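Side-chain contacts in GDSL-esterase (Pseudoalteromonas sp., PDB 3HP4), which hydrolyses esters as a GDSL-family (SGNH) hydrolase and may act on lysophospholipids: residues A[24-27]-A[28-32]; A[123-126]-A[127-131]; A[87-90]-A[91-95]; A[161-164]-A[165-168]. All coordinates share one frame; numbering follows the deposited sequence.

Interaction 1. Residues A[24-27]-A[28-32]; sequences WVKL and LQDKY
Trp24 and Leu28 lie side by side on helix 24-34 and point the same way, into the protein. Leu28 CD2 sits at the edge of the indole, near its plane, 4.0 Å from Trp24 CZ3. Leu28 reaches it with CG anti to its backbone N (chi1 -177°). Val25 CG2 lies over one face of the same indole, offset toward the rim. One turn further on, Leu28 CD1 lies over a face of the Tyr32 ring. This is the tight side. Leu28 also packs on Leu41 of strand 39-43, and Trp24 on Ile170 and Met174 of helix 166-183. The indole NE1 donates to Leu12 O.

The other side is looser and partly exposed. Here Lys26 NZ forms a salt bridge with Asp30 OD2, 2.8 Å long. Asp30 OD2 accepts with its syn lone pair, on the side of the other oxygen. The lysine chain bends at chi2 (-75°), which turns it along the helix toward the acid. Its CD and CE then pass alongside the carboxylate, each 3.2 Å from Asp30 OD2. Lys26 is modelled in two positions, and this bridge belongs to one of them. NZ also bonds to Glu21 O. Replacing Asp30 with an alanine would probably leave the Lys26 ammonium without its countercharge and let the lysine chain swing more freely.

Backbone i to i+4 bonds hold the turns together, such as Gln29 N to Val25 O at 2.9 Å. The chemistry is that of an amphipathic surface helix: apolar contact holds the inner face, and a partly exposed ion pair spans one turn of the outer one.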
loop_
_atom_site.group_PDB
_atom_site.type_symbol
_atom_site.label_atom_id
_atom_site.label_comp_id
_atom_site.label_asym_id
_atom_site.label_seq_id
_atom_site.Cartn_x
_atom_site.Cartn_y
_atom_site.Cartn_z
ATOM N N TRP A 24 -8.394 7.147 4.875
ATOM C CA TRP A 24 -8.625 7.289 3.461
ATOM C C TRP A 24 -9.315 6.101 2.837
ATOM O O TRP A 24 -10.051 6.293 1.865
ATOM C CB TRP A 24 -7.327 7.593 2.730
ATOM C CG TRP A 24 -6.313 6.493 2.612
ATOM C CD1 TRP A 24 -5.207 6.317 3.399
ATOM C CD2 TRP A 24 -6.284 5.454 1.623
ATOM N NE1 TRP A 24 -4.497 5.223 2.957
ATOM C CE2 TRP A 24 -5.125 4.657 1.881
ATOM C CE3 TRP A 24 -7.125 5.092 0.559
ATOM C CZ2 TRP A 24 -4.792 3.543 1.093
ATOM C CZ3 TRP A 24 -6.784 4.017 -0.211
ATOM C CH2 TRP A 24 -5.619 3.241 0.055
ATOM N N VAL A 25 -9.118 4.877 3.366
ATOM C CA VAL A 25 -9.770 3.725 2.737
ATOM C C VAL A 25 -11.287 3.865 2.888
ATOM O O VAL A 25 -12.023 3.719 1.926
ATOM C CB VAL A 25 -9.219 2.393 3.282
ATOM C CG1 VAL A 25 -10.087 1.235 2.766
ATOM C CG2 VAL A 25 -7.759 2.190 2.937
ATOM N N LYS A 26 -11.755 4.192 4.084
ATOM C CA LYS A 26 -13.183 4.346 4.286
ATOM C C LYS A 26 -13.691 5.579 3.523
ATOM O O LYS A 26 -14.746 5.524 2.919
ATOM C CB LYS A 26 -13.551 4.372 5.785
ATOM C CG LYS A 26 -15.049 4.550 6.079
ATOM C CD LYS A 26 -15.457 5.995 5.824
ATOM C CE LYS A 26 -16.614 6.449 6.674
ATOM N NZ LYS A 26 -16.645 7.929 6.704
ATOM N N LEU A 27 -12.917 6.669 3.495
ATOM C CA LEU A 27 -13.376 7.835 2.719
ATOM C C LEU A 27 -13.453 7.498 1.228
ATOM O O LEU A 27 -14.335 7.994 0.500
ATOM C CB LEU A 27 -12.424 9.006 2.921
ATOM C CG LEU A 27 -12.296 9.557 4.335
ATOM C CD1 LEU A 27 -11.330 10.741 4.336
ATOM C CD2 LEU A 27 -13.634 10.013 4.925
ATOM N N LEU A 28 -12.528 6.676 0.743
ATOM C CA LEU A 28 -12.569 6.273 -0.644
ATOM C C LEU A 28 -13.782 5.378 -0.929
ATOM O O LEU A 28 -14.474 5.546 -1.945
ATOM C CB LEU A 28 -11.266 5.578 -1.039
ATOM C CG LEU A 28 -11.176 5.158 -2.536
ATOM C CD1 LEU A 28 -11.510 6.309 -3.505
ATOM C CD2 LEU A 28 -9.804 4.624 -2.837
ATOM N N GLN A 29 -14.114 4.454 -0.017
ATOM C CA GLN A 29 -15.327 3.683 -0.228
ATOM C C GLN A 29 -16.548 4.612 -0.234
ATOM O O GLN A 29 -17.465 4.392 -0.990
ATOM C CB GLN A 29 -15.491 2.647 0.860
ATOM C CG GLN A 29 -16.622 1.634 0.485
ATOM C CD GLN A 29 -16.300 0.836 -0.751
ATOM O OE1 GLN A 29 -15.303 0.150 -0.749
ATOM N NE2 GLN A 29 -17.046 0.939 -1.804
ATOM N N ASP A 30 -16.569 5.638 0.615
ATOM C CA ASP A 30 -17.711 6.576 0.628
ATOM C C ASP A 30 -17.834 7.205 -0.748
ATOM O O ASP A 30 -18.934 7.410 -1.262
ATOM C CB ASP A 30 -17.527 7.695 1.661
ATOM C CG ASP A 30 -17.555 7.218 3.104
ATOM O OD1 ASP A 30 -18.083 6.123 3.407
ATOM O OD2 ASP A 30 -17.096 8.001 3.975
ATOM N N LYS A 31 -16.705 7.573 -1.348
ATOM C CA LYS A 31 -16.694 8.205 -2.671
ATOM C C LYS A 31 -17.222 7.254 -3.718
ATOM O O LYS A 31 -18.096 7.599 -4.517
ATOM C CB LYS A 31 -15.293 8.719 -3.036
ATOM C CG LYS A 31 -15.166 9.337 -4.419
ATOM C CD LYS A 31 -13.753 9.880 -4.623
ATOM C CE LYS A 31 -13.567 10.511 -6.012
ATOM N NZ LYS A 31 -14.368 11.760 -6.149
ATOM N N TYR A 32 -16.760 6.015 -3.702
ATOM C CA TYR A 32 -17.280 5.003 -4.613
ATOM C C TYR A 32 -18.797 4.842 -4.445
ATOM O O TYR A 32 -19.507 4.730 -5.453
ATOM C CB TYR A 32 -16.588 3.652 -4.392
ATOM C CG TYR A 32 -15.130 3.613 -4.855
ATOM C CD1 TYR A 32 -14.714 4.264 -6.032
ATOM C CD2 TYR A 32 -14.212 2.904 -4.147
ATOM C CE1 TYR A 32 -13.382 4.187 -6.454
ATOM C CE2 TYR A 32 -12.872 2.838 -4.581
ATOM C CZ TYR A 32 -12.500 3.452 -5.731
ATOM O OH TYR A 32 -11.164 3.351 -6.108
#

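Interaction 2. Residues A[123-126]-A[127-131]; sequences KMFT and SSFTQ
Ser127 folds back on Lys123 midway along helix 119-136, and Thr126 and Phe129 carry the rest of this one-turn contact. That helix is the crossover of the beta-alpha-beta unit formed with strands 105-109 and 139-141.

Ser127 grips Lys123 O twice. Its backbone N bonds at 2.9 Å, and its OG donates to the same Lys123 O at 2.8 Å. The two donors come from opposite faces of the carbonyl plane. Chi1 near 69° sets OG between the backbone N and the carbonyl carbon, and so folds the hydroxyl back toward the preceding turn.

Thr126 takes part through its carbonyl. Thr126 O accepts from Phe129 N, and this donor stands well above the carbonyl plane. The bonding here is locally i to i+3, as in a 3-10 turn, within an otherwise alpha-helical run. Ser128 N likewise bonds to Phe125 O, while its bond to Met124 O is weak. The Thr126 hydroxyl turns elsewhere, to Ile111 O.

Phe129 makes a T-shaped stack. Its edge points at the face of Phe125, with centroids 5.4 Å apart and planes at 74°. Phe129 CE2 lies 3.8 Å above that face, offset toward the rim. Phe125 also packs on Met88 of helix 85-101, and Phe129 on Leu140 of strand 139-141, so the aromatic pair faces the interior.

The outer side holds a water. It donates to Met124 O and accepts from Gln131 NE2, a bridge between residues seven apart. Thr126 O sits at the edge of the Phe129 ring, near its plane, 3.3 Å from Phe129 CD2.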
loop_
_atom_site.group_PDB
_atom_site.type_symbol
_atom_site.label_atom_id
_atom_site.label_comp_id
_atom_site.label_asym_id
_atom_site.label_seq_id
_atom_site.Cartn_x
_atom_site.Cartn_y
_atom_site.Cartn_z
ATOM N N LYS A 123 17.913 4.338 -2.041
ATOM C CA LYS A 123 17.735 4.089 -3.451
ATOM C C LYS A 123 17.600 2.602 -3.720
ATOM O O LYS A 123 16.788 2.171 -4.583
ATOM C CB LYS A 123 18.898 4.668 -4.300
ATOM C CG LYS A 123 18.868 6.112 -4.398
ATOM C CD LYS A 123 19.881 6.689 -5.403
ATOM C CE LYS A 123 20.779 5.718 -6.065
ATOM N NZ LYS A 123 21.779 6.573 -6.918
ATOM N N MET A 124 18.386 1.767 -3.057
ATOM C CA MET A 124 18.228 0.324 -3.188
ATOM C C MET A 124 16.840 -0.096 -2.836
ATOM O O MET A 124 16.202 -0.923 -3.506
ATOM C CB MET A 124 19.201 -0.374 -2.243
ATOM C CG MET A 124 20.724 -0.207 -2.605
ATOM S SD MET A 124 21.803 -0.659 -1.203
ATOM C CE MET A 124 21.424 -2.374 -1.073
ATOM N N PHE A 125 16.312 0.455 -1.745
ATOM C CA PHE A 125 14.972 0.162 -1.254
ATOM C C PHE A 125 13.916 0.591 -2.265
ATOM O O PHE A 125 13.108 -0.257 -2.678
ATOM C CB PHE A 125 14.814 0.938 0.096
ATOM C CG PHE A 125 13.428 0.858 0.642
ATOM C CD1 PHE A 125 13.055 -0.172 1.502
ATOM C CD2 PHE A 125 12.501 1.804 0.310
ATOM C CE1 PHE A 125 11.744 -0.204 2.018
ATOM C CE2 PHE A 125 11.204 1.767 0.817
ATOM C CZ PHE A 125 10.826 0.758 1.659
ATOM N N THR A 126 13.933 1.826 -2.717
ATOM C CA THR A 126 12.839 2.259 -3.610
ATOM C C THR A 126 12.942 1.540 -4.965
ATOM O O THR A 126 11.924 1.123 -5.541
ATOM C CB THR A 126 12.847 3.738 -3.748
ATOM O OG1 THR A 126 12.543 4.292 -2.470
ATOM C CG2 THR A 126 11.790 4.182 -4.774
ATOM N N SER A 127 14.129 1.340 -5.492
ATOM C CA SER A 127 14.269 0.690 -6.770
ATOM C C SER A 127 13.837 -0.754 -6.729
ATOM O O SER A 127 13.445 -1.335 -7.784
ATOM C CB SER A 127 15.667 0.899 -7.325
ATOM O OG SER A 127 16.604 0.189 -6.538
ATOM N N SER A 128 13.828 -1.384 -5.557
ATOM C CA SER A 128 13.424 -2.769 -5.534
ATOM C C SER A 128 11.959 -2.928 -5.978
ATOM O O SER A 128 11.624 -3.980 -6.541
ATOM C CB SER A 128 13.630 -3.397 -4.138
ATOM O OG SER A 128 12.662 -2.908 -3.219
ATOM N N PHE A 129 11.097 -1.945 -5.769
ATOM C CA PHE A 129 9.699 -2.091 -6.186
ATOM C C PHE A 129 9.613 -2.152 -7.715
ATOM O O PHE A 129 8.841 -2.970 -8.244
ATOM C CB PHE A 129 8.838 -0.953 -5.630
ATOM C CG PHE A 129 8.802 -0.923 -4.118
ATOM C CD1 PHE A 129 7.946 -1.768 -3.408
ATOM C CD2 PHE A 129 9.720 -0.192 -3.407
ATOM C CE1 PHE A 129 7.984 -1.792 -2.032
ATOM C CE2 PHE A 129 9.772 -0.267 -2.022
ATOM C CZ PHE A 129 8.911 -1.077 -1.344
ATOM N N THR A 130 10.424 -1.361 -8.409
ATOM C CA THR A 130 10.449 -1.424 -9.884
ATOM C C THR A 130 10.944 -2.820 -10.299
ATOM O O THR A 130 10.397 -3.431 -11.231
ATOM C CB THR A 130 11.365 -0.415 -10.421
ATOM O OG1 THR A 130 10.853 0.876 -9.991
ATOM C CG2 THR A 130 11.408 -0.422 -11.936
ATOM N N GLN A 131 11.972 -3.346 -9.669
ATOM C CA GLN A 131 12.472 -4.681 -10.022
ATOM C C GLN A 131 11.449 -5.777 -9.789
ATOM O O GLN A 131 11.289 -6.670 -10.637
ATOM C CB GLN A 131 13.748 -4.955 -9.206
ATOM C CG GLN A 131 14.898 -4.004 -9.593
ATOM C CD GLN A 131 15.940 -3.948 -8.563
ATOM O OE1 GLN A 131 16.333 -4.998 -8.057
ATOM N NE2 GLN A 131 16.446 -2.754 -8.295
HETATM O O HOH W 1 17.604 -2.688 -5.215
#

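Interaction 3. Residues A[87-90]-A[91-95]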
loop_
_atom_site.group_PDB
_atom_site.type_symbol
_atom_site.label_atom_id
_atom_site.label_comp_id
_atom_site.label_asym_id
_atom_site.label_seq_id
_atom_site.Cartn_x
_atom_site.Cartn_y
_atom_site.Cartn_z
ATOM N N LYS A 87 15.975 -9.380 1.050
ATOM C CA LYS A 87 14.998 -10.188 1.721
ATOM C C LYS A 87 13.627 -9.568 1.571
ATOM O O LYS A 87 12.647 -10.284 1.337
ATOM C CB LYS A 87 15.373 -10.360 3.213
ATOM C CG LYS A 87 14.377 -11.276 3.920
ATOM C CD LYS A 87 14.341 -12.692 3.289
ATOM C CE LYS A 87 13.262 -13.580 3.923
ATOM N NZ LYS A 87 13.270 -14.962 3.345
ATOM N N MET A 88 13.505 -8.245 1.729
ATOM C CA MET A 88 12.211 -7.587 1.477
ATOM C C MET A 88 11.748 -7.903 0.058
ATOM O O MET A 88 10.550 -8.188 -0.135
ATOM C CB MET A 88 12.378 -6.076 1.651
ATOM C CG MET A 88 11.046 -5.352 1.448
ATOM S SD MET A 88 11.191 -3.550 1.421
ATOM C CE MET A 88 11.901 -3.276 -0.186
ATOM N N GLN A 89 12.632 -7.856 -0.924
ATOM C CA GLN A 89 12.262 -8.136 -2.298
ATOM C C GLN A 89 11.774 -9.566 -2.453
ATOM O O GLN A 89 10.763 -9.825 -3.126
ATOM C CB GLN A 89 13.472 -7.817 -3.176
ATOM C CG GLN A 89 13.182 -7.848 -4.631
ATOM C CD GLN A 89 14.264 -7.206 -5.456
ATOM O OE1 GLN A 89 15.050 -6.405 -4.948
ATOM N NE2 GLN A 89 14.310 -7.571 -6.715
ATOM N N THR A 90 12.436 -10.529 -1.831
ATOM C CA THR A 90 11.979 -11.917 -1.843
ATOM C C THR A 90 10.582 -12.012 -1.256
ATOM O O THR A 90 9.686 -12.688 -1.804
ATOM C CB THR A 90 12.986 -12.787 -1.054
ATOM O OG1 THR A 90 14.214 -12.746 -1.787
ATOM C CG2 THR A 90 12.495 -14.229 -0.904
ATOM N N ASN A 91 10.356 -11.372 -0.121
ATOM C CA ASN A 91 9.077 -11.427 0.534
ATOM C C ASN A 91 7.982 -10.796 -0.304
ATOM O O ASN A 91 6.901 -11.401 -0.459
ATOM C CB ASN A 91 9.079 -10.701 1.899
ATOM C CG ASN A 91 9.891 -11.374 2.953
ATOM O OD1 ASN A 91 10.217 -12.557 2.862
ATOM N ND2 ASN A 91 10.266 -10.594 3.914
ATOM N N LEU A 92 8.211 -9.595 -0.851
ATOM C CA LEU A 92 7.208 -8.935 -1.665
ATOM C C LEU A 92 6.945 -9.697 -2.949
ATOM O O LEU A 92 5.790 -9.762 -3.398
ATOM C CB LEU A 92 7.643 -7.500 -1.958
ATOM C CG LEU A 92 7.717 -6.552 -0.770
ATOM C CD1 LEU A 92 8.360 -5.240 -1.235
ATOM C CD2 LEU A 92 6.353 -6.240 -0.157
ATOM N N THR A 93 7.958 -10.292 -3.559
ATOM C CA THR A 93 7.739 -11.083 -4.771
ATOM C C THR A 93 6.852 -12.256 -4.451
ATOM O O THR A 93 5.948 -12.586 -5.231
ATOM C CB THR A 93 9.085 -11.542 -5.304
ATOM O OG1 THR A 93 9.846 -10.387 -5.636
ATOM C CG2 THR A 93 8.920 -12.374 -6.562
ATOM N N ALA A 94 7.066 -12.916 -3.321
ATOM C CA ALA A 94 6.208 -14.049 -2.940
ATOM C C ALA A 94 4.811 -13.572 -2.674
ATOM O O ALA A 94 3.841 -14.302 -3.011
ATOM C CB ALA A 94 6.818 -14.738 -1.718
ATOM N N LEU A 95 4.585 -12.403 -2.070
ATOM C CA LEU A 95 3.257 -11.857 -1.876
ATOM C C LEU A 95 2.586 -11.676 -3.198
ATOM O O LEU A 95 1.384 -12.026 -3.352
ATOM C CB LEU A 95 3.231 -10.493 -1.117
ATOM C CG LEU A 95 3.592 -10.466 0.356
ATOM C CD1 LEU A 95 3.848 -9.068 0.893
ATOM C CD2 LEU A 95 2.456 -11.163 1.124
HETATM O O HOH W 2 10.282 -15.145 2.006
HETATM O O HOH W 3 11.979 -9.887 -7.358
#
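Asn91 starts the contact by meeting Lys87, one turn earlier on helix 85-101. The lysine bends at chi2 (60°), which carries its chain over to the amide, and Lys87 CE comes to 3.4 Å from Asn91 OD1. The ammonium makes its link through a water, which donates to Asn91 OD1 at 2.7 Å and accepts from Lys87 NZ. The other end of the amide, ND2, bonds to Ser51 OG on helix 51-65. Both ends of this buried group thus have partners. A leucine in its place would probably leave Ser51 without its amide mate and the bridging water without its acceptor.

Leu92 comes next. Its CD1 packs against Met88 CG at 3.8 Å. This pair faces inward, with Leu92 also on Leu74 and Met88 on Ser51 of helix 51-65. Behind it, Leu92 N bonds to Met88 O at an N-H...O angle of 169°.

Thr93 holds Gln89 O with two donors from opposite faces of the carbonyl plane. One is its backbone N and the other is OG1, at 2.7 Å. OG1 stands above the plane and lies beside the backbone N (chi1 -62°), turned back along the helix. A second water donates to Thr93 OG1 and accepts weakly from Gln89 NE2.

Ala94 adds a backbone bond to Thr90 O, and its methyl group touches Leu55 of helix 51-65.

The chemistry changes round the helix. Carbon packing serves the inner face, while the buried Asn91 amide is met by Ser51 and a water, and Gln89 O by two donors from Thr93.

Interaction 4. Residues A[161-164]-A[165-168]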
loop_
_atom_site.group_PDB
_atom_site.type_symbol
_atom_site.label_atom_id
_atom_site.label_comp_id
_atom_site.label_asym_id
_atom_site.label_seq_id
_atom_site.Cartn_x
_atom_site.Cartn_y
_atom_site.Cartn_z
ATOM N N HIS A 161 3.377 9.716 10.543
ATOM C CA HIS A 161 2.054 9.287 10.122
ATOM C C HIS A 161 1.231 10.480 9.658
ATOM O O HIS A 161 1.193 11.496 10.339
ATOM C CB HIS A 161 1.354 8.600 11.275
ATOM C CG HIS A 161 2.091 7.407 11.796
ATOM N ND1 HIS A 161 2.869 7.450 12.935
ATOM C CD2 HIS A 161 2.183 6.140 11.327
ATOM C CE1 HIS A 161 3.413 6.263 13.142
ATOM N NE2 HIS A 161 3.010 5.448 12.183
ATOM N N PRO A 162 0.543 10.370 8.514
ATOM C CA PRO A 162 -0.364 11.438 8.118
ATOM C C PRO A 162 -1.511 11.607 9.096
ATOM O O PRO A 162 -1.926 10.655 9.786
ATOM C CB PRO A 162 -0.916 10.975 6.754
ATOM C CG PRO A 162 -0.598 9.505 6.696
ATOM C CD PRO A 162 0.546 9.245 7.561
ATOM N N ASN A 163 -2.053 12.818 9.182
ATOM C CA ASN A 163 -3.128 13.111 10.131
ATOM C C ASN A 163 -4.497 13.075 9.460
ATOM O O ASN A 163 -4.608 12.615 8.307
ATOM C CB ASN A 163 -2.866 14.467 10.828
ATOM C CG ASN A 163 -2.944 15.657 9.870
ATOM O OD1 ASN A 163 -3.410 15.549 8.761
ATOM N ND2 ASN A 163 -2.445 16.813 10.321
ATOM N N LYS A 164 -5.534 13.508 10.168
ATOM C CA LYS A 164 -6.881 13.442 9.622
ATOM C C LYS A 164 -7.029 14.310 8.377
ATOM O O LYS A 164 -7.663 13.904 7.400
ATOM C CB LYS A 164 -7.907 13.795 10.711
ATOM C CG LYS A 164 -9.275 14.135 10.183
ATOM C CD LYS A 164 -10.190 14.636 11.326
ATOM C CE LYS A 164 -11.615 14.659 10.839
ATOM N NZ LYS A 164 -12.542 15.228 11.851
ATOM N N LYS A 165 -6.380 15.469 8.365
ATOM C CA LYS A 165 -6.481 16.375 7.226
ATOM C C LYS A 165 -5.875 15.770 5.961
ATOM O O LYS A 165 -6.281 16.067 4.830
ATOM C CB LYS A 165 -5.782 17.686 7.590
ATOM C CG LYS A 165 -6.039 18.808 6.605
ATOM C CD LYS A 165 -5.370 20.123 7.030
ATOM C CE LYS A 165 -5.463 21.150 5.909
ATOM N NZ LYS A 165 -4.942 22.468 6.357
ATOM N N ALA A 166 -4.879 14.917 6.134
ATOM C CA ALA A 166 -4.264 14.258 4.970
ATOM C C ALA A 166 -5.205 13.255 4.279
ATOM O O ALA A 166 -5.007 12.980 3.095
ATOM C CB ALA A 166 -3.032 13.540 5.398
ATOM N N GLN A 167 -6.172 12.713 5.011
ATOM C CA GLN A 167 -6.912 11.560 4.472
ATOM C C GLN A 167 -7.734 11.850 3.210
ATOM O O GLN A 167 -7.694 11.052 2.298
ATOM C CB GLN A 167 -7.716 10.845 5.567
ATOM C CG GLN A 167 -6.874 10.500 6.812
ATOM C CD GLN A 167 -5.817 9.505 6.519
ATOM O OE1 GLN A 167 -6.089 8.461 5.900
ATOM N NE2 GLN A 167 -4.571 9.799 6.936
ATOM N N PRO A 168 -8.460 12.975 3.139
ATOM C CA PRO A 168 -9.177 13.260 1.865
ATOM C C PRO A 168 -8.222 13.431 0.684
ATOM O O PRO A 168 -8.546 13.068 -0.446
ATOM C CB PRO A 168 -9.949 14.567 2.141
ATOM C CG PRO A 168 -10.026 14.625 3.612
ATOM C CD PRO A 168 -8.838 13.929 4.209
#
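Asn163 reaches forward to cap the turn that enters helix 166-183. Its OD1 accepts from Ala166 N at 3.1 Å, with the donor lying nearly along the C=O axis. The torsions explain the reach. CG lies between the backbone N and the carbonyl carbon (chi1 66°), and chi2 is only 13°, which turns OD1 toward Ala166 N. Ala166 N also makes a weak bond to Asn163 O. The far side of the amide, ND2, is tied to Asp153 O.

Gln167 folds the opposite way along the chain. Its CG lies beside the backbone N, and the chain bends at chi2 (-66°). This brings NE2 back to Asn163 O, 3.1 Å away, with the acceptor almost exactly in the plane of the glutamine amide. NE2 itself stands above the plane of the Asn163 carbonyl. Both main-chain and side-chain oxygens of Asn163 are therefore used by the first turn. Gln167 OE1 is held in turn by Trp24 N.

Pro162 closes the inner side. Its CB meets Ala166 CB at 3.6 Å and also lies near Gln167 NE2. Lys164 and Lys165 extend outward, and Lys165 NZ forms a salt bridge with Asp153.

Just before the turn, His161 bonds through NE2 to the phosphonate on the modified residue at position 11 and through ND1 to Asp158, consistent with the Ser-Asp-His triad of this family. The capped turn thus follows directly on the active-site loop. It joins that loop, which comes after strand 139-141, to helix 166-183, whose first turn packs on Leu27 of helix 24-34.

Overall arrangement
Following the chain from the N terminus, the contacts come in the order interaction 1, interaction 3, interaction 2, interaction 4. Each is local, within one helix or at a helix start, so none closes a long loop and none nest or cross. They fall into two touching pairs. Interactions 1 and 4 meet where helix 24-34 lies against the start of helix 166-183, with centres about 13 Å apart. Interactions 2 and 3 meet where helices 85-101 and 119-136 pack together, about 12 Å between centres. Interactions 1 and 3 lie on opposite sides of the chain's centre, fitting the layered alpha/beta/alpha fold around its parallel sheet.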